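PDB 7D5M: oxidoreductase from Azotobacter vinelandii, which binds NAD+ and probably works as an NAD-dependent oxidoreductase related to the inositol dehydrogenases of the Gfo/Idh/MocA family. Local coordinates for residues A40-A45 with D83-V88; P116-F119 with E123-T126; A155-G160 with V216-F221; A341-A346 with A356-P361. One frame throughout, in Å; residues are numbered along the deposited sequence.

Contact 1 of 4, residues A40-A45 with D83-V88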
loop_
_atom_site.group_PDB
_atom_site.type_symbol
_atom_site.label_atom_id
_atom_site.label_comp_id
_atom_site.label_asym_id
_atom_site.label_seq_id
_atom_site.Cartn_x
_atom_site.Cartn_y
_atom_site.Cartn_z
ATOM N N ALA A 40 19.634 -24.399 26.195
ATOM C CA ALA A 40 20.853 -23.794 26.767
ATOM C C ALA A 40 22.041 -24.181 25.885
ATOM O O ALA A 40 22.280 -25.395 25.709
ATOM C CB ALA A 40 21.047 -24.256 28.190
ATOM N N LEU A 41 22.762 -23.185 25.376
ATOM C CA LEU A 41 23.946 -23.392 24.512
ATOM C C LEU A 41 25.158 -23.683 25.399
ATOM O O LEU A 41 25.711 -22.735 26.015
ATOM C CB LEU A 41 24.188 -22.159 23.642
ATOM C CG LEU A 41 25.373 -22.274 22.684
ATOM C CD1 LEU A 41 25.132 -23.377 21.669
ATOM C CD2 LEU A 41 25.636 -20.946 21.997
ATOM N N VAL A 42 25.554 -24.950 25.457
ATOM C CA VAL A 42 26.623 -25.417 26.391
ATOM C C VAL A 42 27.843 -25.904 25.608
ATOM O O VAL A 42 28.873 -26.149 26.252
ATOM C CB VAL A 42 26.087 -26.496 27.350
ATOM C CG1 VAL A 42 24.963 -25.935 28.200
ATOM C CG2 VAL A 42 25.640 -27.753 26.617
ATOM N N ALA A 43 27.761 -26.018 24.281
ATOM C CA ALA A 43 28.857 -26.583 23.459
ATOM C C ALA A 43 28.648 -26.233 21.987
ATOM O O ALA A 43 27.556 -25.799 21.621
ATOM C CB ALA A 43 28.923 -28.078 23.645
ATOM N N GLY A 44 29.682 -26.408 21.169
ATOM C CA GLY A 44 29.525 -26.202 19.724
ATOM C C GLY A 44 30.762 -26.574 18.941
ATOM O O GLY A 44 31.866 -26.630 19.526
ATOM N N ALA A 45 30.567 -26.838 17.653
ATOM C CA ALA A 45 31.632 -26.824 16.624
ATOM C C ALA A 45 31.242 -25.732 15.629
ATOM O O ALA A 45 30.584 -26.032 14.627
ATOM C CB ALA A 45 31.782 -28.172 15.976
ATOM N N ASP A 83 26.295 -34.042 31.878
ATOM C CA ASP A 83 25.678 -32.765 31.427
ATOM C C ASP A 83 25.919 -32.560 29.920
ATOM O O ASP A 83 25.832 -31.411 29.455
ATOM C CB ASP A 83 26.225 -31.600 32.255
ATOM C CG ASP A 83 27.706 -31.311 32.052
ATOM O OD1 ASP A 83 28.449 -32.236 31.651
ATOM O OD2 ASP A 83 28.108 -30.168 32.304
ATOM N N GLY A 84 26.192 -33.633 29.180
ATOM C CA GLY A 84 26.409 -33.585 27.720
ATOM C C GLY A 84 25.172 -33.115 26.976
ATOM O O GLY A 84 24.058 -33.239 27.509
ATOM N N ILE A 85 25.352 -32.609 25.757
ATOM C CA ILE A 85 24.225 -32.121 24.917
ATOM C C ILE A 85 23.206 -33.238 24.703
ATOM O O ILE A 85 23.570 -34.429 24.692
ATOM C CB ILE A 85 24.730 -31.543 23.582
ATOM C CG1 ILE A 85 25.519 -32.573 22.766
ATOM C CG2 ILE A 85 25.517 -30.271 23.850
ATOM C CD1 ILE A 85 25.824 -32.143 21.336
ATOM N N GLN A 86 21.957 -32.837 24.510
ATOM C CA GLN A 86 20.823 -33.725 24.180
ATOM C C GLN A 86 20.368 -33.453 22.752
ATOM O O GLN A 86 19.650 -34.304 22.198
ATOM C CB GLN A 86 19.684 -33.457 25.153
ATOM C CG GLN A 86 20.067 -33.770 26.589
ATOM C CD GLN A 86 19.056 -33.192 27.542
ATOM O OE1 GLN A 86 18.907 -31.977 27.649
ATOM N NE2 GLN A 86 18.345 -34.074 28.228
ATOM N N ALA A 87 20.724 -32.279 22.213
ATOM C CA ALA A 87 20.271 -31.837 20.884
ATOM C C ALA A 87 21.319 -30.932 20.237
ATOM O O ALA A 87 22.156 -30.325 20.941
ATOM C CB ALA A 87 18.926 -31.169 21.007
ATOM N N VAL A 88 21.284 -30.880 18.908
ATOM C CA VAL A 88 22.259 -30.102 18.105
ATOM C C VAL A 88 21.512 -29.456 16.937
ATOM O O VAL A 88 20.688 -30.135 16.301
ATOM C CB VAL A 88 23.444 -30.979 17.656
ATOM C CG1 VAL A 88 23.005 -32.171 16.822
ATOM C CG2 VAL A 88 24.500 -30.160 16.935
#
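V42 and A43 meet I85 through methyl groups at one border of the Rossmann fold, where an edge strand of the NAD-binding sheet, 39-45, runs past the loop that feeds strand 87-91. Between these two strands lies strand 12-16, to which A40, V42 and A45 are hydrogen-bonded through their backbones, so the contact spans a neighbour rather than joining adjacent strands. A40 opens the segment beside I12. L41 points its CB away from the 83-88 segment, and its side chain packs on L34 and R30 of helix 26-34, a large apolar group suited to filling a helix-sheet interface. At V42 the strand's alternation breaks: psi is -8°, far from the extended value, and V42 and the next residue, A43, both point toward the 83-88 segment. V42 is branched at CB, and its CG2 is the methyl that reaches across. A43 has only CB to offer, which suits a buried site also pressed by L74 and E78 of helix 71-78. G44 follows without a side chain, and the segment ends at A45, a small residue that the bound NAD touches. On the other side, I85 turns its branch methyl CG2, anti to its own carbonyl carbon, into the angle between both partners: I85 CG2 lies 3.7 Å from V42 CG2 and 4.1 Å from A43 CB.

Contact 2 of 4, residues P116-F119 with E123-T126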
loop_
_atom_site.group_PDB
_atom_site.type_symbol
_atom_site.label_atom_id
_atom_site.label_comp_id
_atom_site.label_asym_id
_atom_site.label_seq_id
_atom_site.Cartn_x
_atom_site.Cartn_y
_atom_site.Cartn_z
ATOM N N PRO A 116 18.494 -27.274 3.006
ATOM C CA PRO A 116 17.748 -28.517 2.867
ATOM C C PRO A 116 18.365 -29.637 3.708
ATOM O O PRO A 116 19.526 -29.573 4.062
ATOM C CB PRO A 116 17.908 -28.801 1.371
ATOM C CG PRO A 116 19.331 -28.372 1.089
ATOM C CD PRO A 116 19.567 -27.181 2.000
ATOM N N LEU A 117 17.564 -30.650 4.008
ATOM C CA LEU A 117 18.010 -31.870 4.713
ATOM C C LEU A 117 19.294 -32.391 4.058
ATOM O O LEU A 117 20.215 -32.802 4.782
ATOM C CB LEU A 117 16.880 -32.894 4.610
ATOM C CG LEU A 117 16.613 -33.750 5.837
ATOM C CD1 LEU A 117 16.579 -32.921 7.116
ATOM C CD2 LEU A 117 15.303 -34.496 5.650
ATOM N N CYS A 118 19.328 -32.412 2.723
ATOM C CA CYS A 118 20.411 -33.046 1.932
ATOM C C CYS A 118 20.144 -32.842 0.434
ATOM O O CYS A 118 19.118 -32.209 0.096
ATOM C CB CYS A 118 20.505 -34.526 2.270
ATOM S SG CYS A 118 18.900 -35.357 2.172
ATOM N N PHE A 119 21.039 -33.352 -0.416
ATOM C CA PHE A 119 21.035 -33.135 -1.888
ATOM C C PHE A 119 20.021 -34.062 -2.581
ATOM O O PHE A 119 19.378 -33.619 -3.552
ATOM C CB PHE A 119 22.412 -33.398 -2.509
ATOM C CG PHE A 119 23.520 -32.432 -2.173
ATOM C CD1 PHE A 119 23.279 -31.253 -1.494
ATOM C CD2 PHE A 119 24.817 -32.695 -2.591
ATOM C CE1 PHE A 119 24.313 -30.371 -1.218
ATOM C CE2 PHE A 119 25.852 -31.812 -2.310
ATOM C CZ PHE A 119 25.592 -30.650 -1.626
ATOM N N GLU A 123 19.151 -40.045 -0.032
ATOM C CA GLU A 123 19.784 -39.594 1.238
ATOM C C GLU A 123 18.697 -39.192 2.243
ATOM O O GLU A 123 18.810 -39.545 3.429
ATOM C CB GLU A 123 20.689 -38.380 1.019
ATOM C CG GLU A 123 22.080 -38.697 0.517
ATOM C CD GLU A 123 22.871 -37.431 0.226
ATOM O OE1 GLU A 123 22.376 -36.605 -0.563
ATOM O OE2 GLU A 123 23.954 -37.252 0.804
ATOM N N ALA A 124 17.697 -38.427 1.799
ATOM C CA ALA A 124 16.590 -37.950 2.659
ATOM C C ALA A 124 15.859 -39.153 3.271
ATOM O O ALA A 124 15.581 -39.134 4.490
ATOM C CB ALA A 124 15.638 -37.092 1.867
ATOM N N GLU A 125 15.541 -40.154 2.447
ATOM C CA GLU A 125 14.809 -41.372 2.886
ATOM C C GLU A 125 15.658 -42.101 3.935
ATOM O O GLU A 125 15.080 -42.568 4.940
ATOM C CB GLU A 125 14.478 -42.265 1.688
ATOM C CG GLU A 125 13.484 -41.632 0.732
ATOM C CD GLU A 125 12.023 -41.741 1.123
ATOM O OE1 GLU A 125 11.719 -42.141 2.268
ATOM O OE2 GLU A 125 11.186 -41.428 0.268
ATOM N N THR A 126 16.971 -42.185 3.723
ATOM C CA THR A 126 17.917 -42.831 4.670
ATOM C C THR A 126 17.924 -42.069 5.999
ATOM O O THR A 126 17.822 -42.710 7.060
ATOM C CB THR A 126 19.330 -42.899 4.084
ATOM O OG1 THR A 126 19.186 -43.654 2.886
ATOM C CG2 THR A 126 20.324 -43.522 5.038
HETATM O O HOH W 1 23.754 -34.327 0.612
#
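The sulfur of C118 presses against the first turns of helix 121-133, and this is the tight half of the contact. C118 SG comes within 3.3 Å of A124 N, and the same atom lies 3.7 Å from A124 CB. E123 CB closes in from the preceding residue, again 3.7 Å from C118 SG. With chi1 at 51°, SG lies between the backbone N and the carbonyl carbon of its residue, the rotation that brings it onto the helix from a fully extended backbone. Cysteine suits this buried spot by being small and weakly polar, and A124 suits it by adding only a methyl. The other half is looser and watery. E123 OE1 lies 3.8 Å from F119 CB, and a water fills in between the polar groups: it accepts from F119 N at 3.1 Å and donates a weak bond to E123 OE1 at 2.9 Å. A long acid on a partly exposed helix edge can thus serve a loop amide indirectly. The loop follows a cis peptide before P116, in the Glu-Lys-Pro sequence familiar from this family, and P116 O is held by H97 of the NAD site. The loop leads from strand 110-113 into helix 121-133, with F98 of helix 97-106 against C118 and E123, while helix 363-381 meets L117 and A124 through I363, V370 and V367.

Contact 3 of 4, residues A155-G160 with V216-F221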
loop_
_atom_site.group_PDB
_atom_site.type_symbol
_atom_site.label_atom_id
_atom_site.label_comp_id
_atom_site.label_asym_id
_atom_site.label_seq_id
_atom_site.Cartn_x
_atom_site.Cartn_y
_atom_site.Cartn_z
ATOM N N ALA A 155 -6.487 -22.869 9.093
ATOM C CA ALA A 155 -7.776 -23.065 9.790
ATOM C C ALA A 155 -8.915 -22.563 8.900
ATOM O O ALA A 155 -9.975 -23.219 8.854
ATOM C CB ALA A 155 -7.759 -22.371 11.124
ATOM N N MET A 156 -8.715 -21.427 8.217
ATOM C CA MET A 156 -9.769 -20.851 7.341
ATOM C C MET A 156 -10.046 -21.821 6.190
ATOM O O MET A 156 -11.225 -22.038 5.848
ATOM C CB MET A 156 -9.339 -19.490 6.786
ATOM C CG MET A 156 -9.296 -18.414 7.836
ATOM S SD MET A 156 -8.462 -16.964 7.184
ATOM C CE MET A 156 -9.723 -16.323 6.081
ATOM N N ILE A 157 -8.994 -22.372 5.601
ATOM C CA ILE A 157 -9.095 -23.303 4.443
ATOM C C ILE A 157 -9.840 -24.557 4.913
ATOM O O ILE A 157 -10.780 -24.981 4.206
ATOM C CB ILE A 157 -7.704 -23.600 3.855
ATOM C CG1 ILE A 157 -7.139 -22.352 3.163
ATOM C CG2 ILE A 157 -7.750 -24.790 2.907
ATOM C CD1 ILE A 157 -5.667 -22.424 2.834
ATOM N N ALA A 158 -9.442 -25.118 6.059
ATOM C CA ALA A 158 -10.037 -26.355 6.627
ATOM C C ALA A 158 -11.528 -26.160 6.927
ATOM O O ALA A 158 -12.276 -27.154 6.809
ATOM C CB ALA A 158 -9.271 -26.787 7.846
ATOM N N ASP A 159 -11.954 -24.947 7.279
ATOM C CA ASP A 159 -13.356 -24.602 7.628
ATOM C C ASP A 159 -14.155 -24.213 6.371
ATOM O O ASP A 159 -15.318 -23.825 6.525
ATOM C CB ASP A 159 -13.395 -23.477 8.662
ATOM C CG ASP A 159 -14.637 -23.454 9.539
ATOM O OD1 ASP A 159 -15.391 -24.455 9.546
ATOM O OD2 ASP A 159 -14.841 -22.428 10.211
ATOM N N GLY A 160 -13.555 -24.277 5.181
ATOM C CA GLY A 160 -14.240 -24.043 3.893
ATOM C C GLY A 160 -14.428 -22.569 3.564
ATOM O O GLY A 160 -15.255 -22.267 2.661
ATOM N N VAL A 216 1.593 -26.616 4.896
ATOM C CA VAL A 216 0.927 -26.313 6.196
ATOM C C VAL A 216 -0.541 -25.962 5.927
ATOM O O VAL A 216 -1.407 -26.436 6.679
ATOM C CB VAL A 216 1.642 -25.190 6.972
ATOM C CG1 VAL A 216 0.904 -24.846 8.259
ATOM C CG2 VAL A 216 3.088 -25.559 7.267
ATOM N N MET A 217 -0.815 -25.132 4.919
ATOM C CA MET A 217 -2.175 -24.589 4.661
ATOM C C MET A 217 -3.086 -25.655 4.037
ATOM O O MET A 217 -4.298 -25.607 4.309
ATOM C CB MET A 217 -2.100 -23.383 3.723
ATOM C CG MET A 217 -1.424 -22.195 4.335
ATOM S SD MET A 217 -1.505 -20.767 3.220
ATOM C CE MET A 217 -0.544 -19.578 4.157
ATOM N N LEU A 218 -2.514 -26.567 3.248
ATOM C CA LEU A 218 -3.240 -27.577 2.426
ATOM C C LEU A 218 -2.617 -28.943 2.689
ATOM O O LEU A 218 -1.989 -29.535 1.810
ATOM C CB LEU A 218 -3.147 -27.177 0.949
ATOM C CG LEU A 218 -3.766 -25.820 0.607
ATOM C CD1 LEU A 218 -3.094 -25.199 -0.607
ATOM C CD2 LEU A 218 -5.266 -25.931 0.376
ATOM N N PRO A 219 -2.726 -29.446 3.940
ATOM C CA PRO A 219 -2.008 -30.652 4.348
ATOM C C PRO A 219 -2.411 -31.919 3.577
ATOM O O PRO A 219 -1.585 -32.824 3.500
ATOM C CB PRO A 219 -2.348 -30.776 5.846
ATOM C CG PRO A 219 -3.657 -30.038 5.989
ATOM C CD PRO A 219 -3.536 -28.873 5.027
ATOM N N GLU A 220 -3.637 -31.965 3.042
ATOM C CA GLU A 220 -4.189 -33.158 2.337
ATOM C C GLU A 220 -3.903 -33.064 0.840
ATOM O O GLU A 220 -4.157 -34.049 0.133
ATOM C CB GLU A 220 -5.696 -33.310 2.562
ATOM C CG GLU A 220 -6.084 -33.569 4.010
ATOM C CD GLU A 220 -5.091 -34.396 4.812
ATOM O OE1 GLU A 220 -4.666 -35.467 4.319
ATOM O OE2 GLU A 220 -4.731 -33.959 5.924
ATOM N N PHE A 221 -3.393 -31.929 0.362
ATOM C CA PHE A 221 -3.074 -31.741 -1.075
ATOM C C PHE A 221 -1.872 -32.608 -1.444
ATOM O O PHE A 221 -0.909 -32.695 -0.662
ATOM C CB PHE A 221 -2.859 -30.267 -1.423
ATOM C CG PHE A 221 -4.134 -29.609 -1.876
ATOM C CD1 PHE A 221 -5.295 -29.742 -1.131
ATOM C CD2 PHE A 221 -4.178 -28.887 -3.056
ATOM C CE1 PHE A 221 -6.474 -29.158 -1.557
ATOM C CE2 PHE A 221 -5.361 -28.302 -3.477
ATOM C CZ PHE A 221 -6.504 -28.459 -2.734
#
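I157 reaches from the last turn of helix 148-158 to the end of helix 202-217, meeting M217 and L218. Its CB already lies 4.0 Å from M217 O, the carbonyl at the helix terminus. From there the side chain divides. The branch methyl, CG2, goes to the leucine, 3.7 Å from L218 CD2, and the two side chains run nearly at right angles. The other arm, CG1, stands anti to the carbonyl carbon of its own residue (chi1 -69°), and the extended chi2 of 166° carries CD1 on to M217, where it sits 3.8 Å from M217 CB. I157 CG2 and I157 CD1 also both lie 3.8 Å from M217 O, in van der Waals contact. Isoleucine suits the place because its two arms can serve two neighbours at once. With an alanine here both arms are gone, and M217 CB and L218 CD2 would probably be left facing a gap between the helix ends. Both segments fall in the C-terminal alpha/beta domain, and their helices lie against its large sheet: V275 touches I157 and M217, and I165 touches I157 and L218. The first helix closes in a Schellman motif, G160 N bonding to I157 O at 3.0 Å with a positive phi that glycine tolerates easily. After the second, L218 begins a type I turn to F221, and L218 CD2 stands 3.9 Å above one face of the F221 ring, offset toward its rim.

Contact 4 of 4, residues A341-A346 with A356-P361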
loop_
_atom_site.group_PDB
_atom_site.type_symbol
_atom_site.label_atom_id
_atom_site.label_comp_id
_atom_site.label_asym_id
_atom_site.label_seq_id
_atom_site.Cartn_x
_atom_site.Cartn_y
_atom_site.Cartn_z
ATOM N N ALA A 341 11.682 -27.930 21.293
ATOM C CA ALA A 341 12.064 -28.256 22.686
ATOM C C ALA A 341 10.961 -29.110 23.330
ATOM O O ALA A 341 11.277 -30.130 23.959
ATOM C CB ALA A 341 12.331 -26.992 23.472
ATOM N N MET A 342 9.697 -28.724 23.190
ATOM C CA MET A 342 8.583 -29.515 23.787
ATOM C C MET A 342 8.567 -30.933 23.196
ATOM O O MET A 342 8.329 -31.889 23.962
ATOM C CB MET A 342 7.232 -28.841 23.553
ATOM C CG MET A 342 7.082 -27.574 24.362
ATOM S SD MET A 342 5.494 -26.766 24.086
ATOM C CE MET A 342 4.419 -27.776 25.103
ATOM N N ALA A 343 8.803 -31.081 21.889
ATOM C CA ALA A 343 8.761 -32.386 21.190
ATOM C C ALA A 343 9.913 -33.264 21.689
ATOM O O ALA A 343 9.698 -34.472 21.943
ATOM C CB ALA A 343 8.823 -32.181 19.692
ATOM N N MET A 344 11.103 -32.685 21.826
ATOM C CA MET A 344 12.313 -33.406 22.286
ATOM C C MET A 344 12.081 -33.883 23.724
ATOM O O MET A 344 12.312 -35.085 24.011
ATOM C CB MET A 344 13.537 -32.497 22.217
ATOM C CG MET A 344 13.920 -32.168 20.793
ATOM S SD MET A 344 15.228 -30.941 20.736
ATOM C CE MET A 344 15.295 -30.638 18.969
ATOM N N ASP A 345 11.617 -32.982 24.584
ATOM C CA ASP A 345 11.339 -33.280 26.013
ATOM C C ASP A 345 10.232 -34.339 26.104
ATOM O O ASP A 345 10.415 -35.289 26.899
ATOM C CB ASP A 345 10.961 -32.014 26.783
ATOM C CG ASP A 345 10.576 -32.303 28.220
ATOM O OD1 ASP A 345 11.478 -32.621 29.011
ATOM O OD2 ASP A 345 9.375 -32.246 28.509
ATOM N N ALA A 346 9.158 -34.197 25.320
ATOM C CA ALA A 346 8.009 -35.136 25.285
ATOM C C ALA A 346 8.502 -36.523 24.857
ATOM O O ALA A 346 7.972 -37.534 25.384
ATOM C CB ALA A 346 6.912 -34.643 24.380
ATOM N N ALA A 356 1.652 -35.939 19.712
ATOM C CA ALA A 356 0.670 -36.084 18.611
ATOM C C ALA A 356 -0.025 -34.747 18.325
ATOM O O ALA A 356 -0.418 -34.533 17.159
ATOM C CB ALA A 356 -0.329 -37.165 18.942
ATOM N N GLY A 357 -0.182 -33.889 19.339
ATOM C CA GLY A 357 -0.824 -32.566 19.204
ATOM C C GLY A 357 0.134 -31.479 18.724
ATOM O O GLY A 357 -0.358 -30.416 18.330
ATOM N N LEU A 358 1.449 -31.712 18.776
ATOM C CA LEU A 358 2.470 -30.719 18.340
ATOM C C LEU A 358 2.571 -30.730 16.811
ATOM O O LEU A 358 2.658 -31.824 16.223
ATOM C CB LEU A 358 3.832 -31.032 18.960
ATOM C CG LEU A 358 3.962 -30.749 20.454
ATOM C CD1 LEU A 358 5.254 -31.339 20.992
ATOM C CD2 LEU A 358 3.885 -29.254 20.739
ATOM N N ARG A 359 2.550 -29.540 16.219
ATOM C CA ARG A 359 2.726 -29.310 14.765
ATOM C C ARG A 359 3.984 -28.470 14.573
ATOM O O ARG A 359 4.032 -27.338 15.079
ATOM C CB ARG A 359 1.528 -28.559 14.175
ATOM C CG ARG A 359 0.190 -29.256 14.371
ATOM C CD ARG A 359 -0.072 -30.357 13.359
ATOM N NE ARG A 359 -1.311 -31.065 13.676
ATOM C CZ ARG A 359 -1.425 -32.049 14.569
ATOM N NH1 ARG A 359 -0.371 -32.470 15.250
ATOM N NH2 ARG A 359 -2.601 -32.612 14.781
ATOM N N TYR A 360 4.958 -28.990 13.837
ATOM C CA TYR A 360 6.178 -28.230 13.487
ATOM C C TYR A 360 6.792 -28.851 12.242
ATOM O O TYR A 360 6.538 -30.016 11.921
ATOM C CB TYR A 360 7.141 -28.204 14.673
ATOM C CG TYR A 360 7.494 -29.569 15.199
ATOM C CD1 TYR A 360 8.559 -30.286 14.677
ATOM C CD2 TYR A 360 6.729 -30.168 16.181
ATOM C CE1 TYR A 360 8.867 -31.558 15.132
ATOM C CE2 TYR A 360 7.026 -31.436 16.652
ATOM C CZ TYR A 360 8.100 -32.130 16.134
ATOM O OH TYR A 360 8.383 -33.375 16.607
ATOM N N PRO A 361 7.620 -28.081 11.512
ATOM C CA PRO A 361 8.341 -28.615 10.365
ATOM C C PRO A 361 9.343 -29.668 10.844
ATOM O O PRO A 361 10.203 -29.365 11.649
ATOM C CB PRO A 361 9.045 -27.418 9.715
ATOM C CG PRO A 361 8.617 -26.201 10.504
ATOM C CD PRO A 361 7.907 -26.660 11.755
#
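A343 receives two side chains of the 356-361 segment on one turn of helix 329-349. Y360 brings its phenol end to the alanine methyl: A343 CB is 3.3 Å from Y360 OH and 3.6 Å from Y360 CE2, an oblique approach to the ring. L358 comes to the backbone beside it, its CD1 3.7 Å from A343 CA and 4.1 Å from M342 CB. Alanine, with a single methyl, lets both side chains come this close to the helix, and leucine and tyrosine are long enough to reach it from a loop. With chi1 at 55°, Y360 CG lies between the backbone N and the carbonyl carbon, and L358 CB lies in the ring plane at its edge. Behind these, R359 bridges the turn that leaves helix 352-357. Its NH1 donates to A356 O at 2.8 Å, nearly straight at 173°, and makes a second, weak bond to L358 O. Further out, P361 pairs through its backbone with V140 of strand 138-140, and Y360 rests on V137. Helix 352-357 adds L355 against A343 and A346, while on another side helix 329-349 lays A341 and M344 on F39 at the start of strand 39-45, and M344 also on V112 of strand 110-113.

How the contacts relate
The four contacts follow one another along the chain without nesting or crossing. Contact 1 closes a 37-residue excursion, nearly half of it helical, within the Rossmann fold. Contact 2, in the same fold, spans merely three residues, folding a loop back on the helix it begins. Contact 3 closes the longest loop, 55 residues, in the C-terminal domain, on the opposite side of the chain's centre from contact 1. Contact 4 closes a short loop of nine residues, seven of them helical, where helix 329-349 gives way to helix 352-357; the first of these helices lies against the Rossmann sheet. There contacts 1 and 4 touch: A87 CB packs 3.7 Å from M344 SD, tying the two family regions together, while the other pairs do not meet.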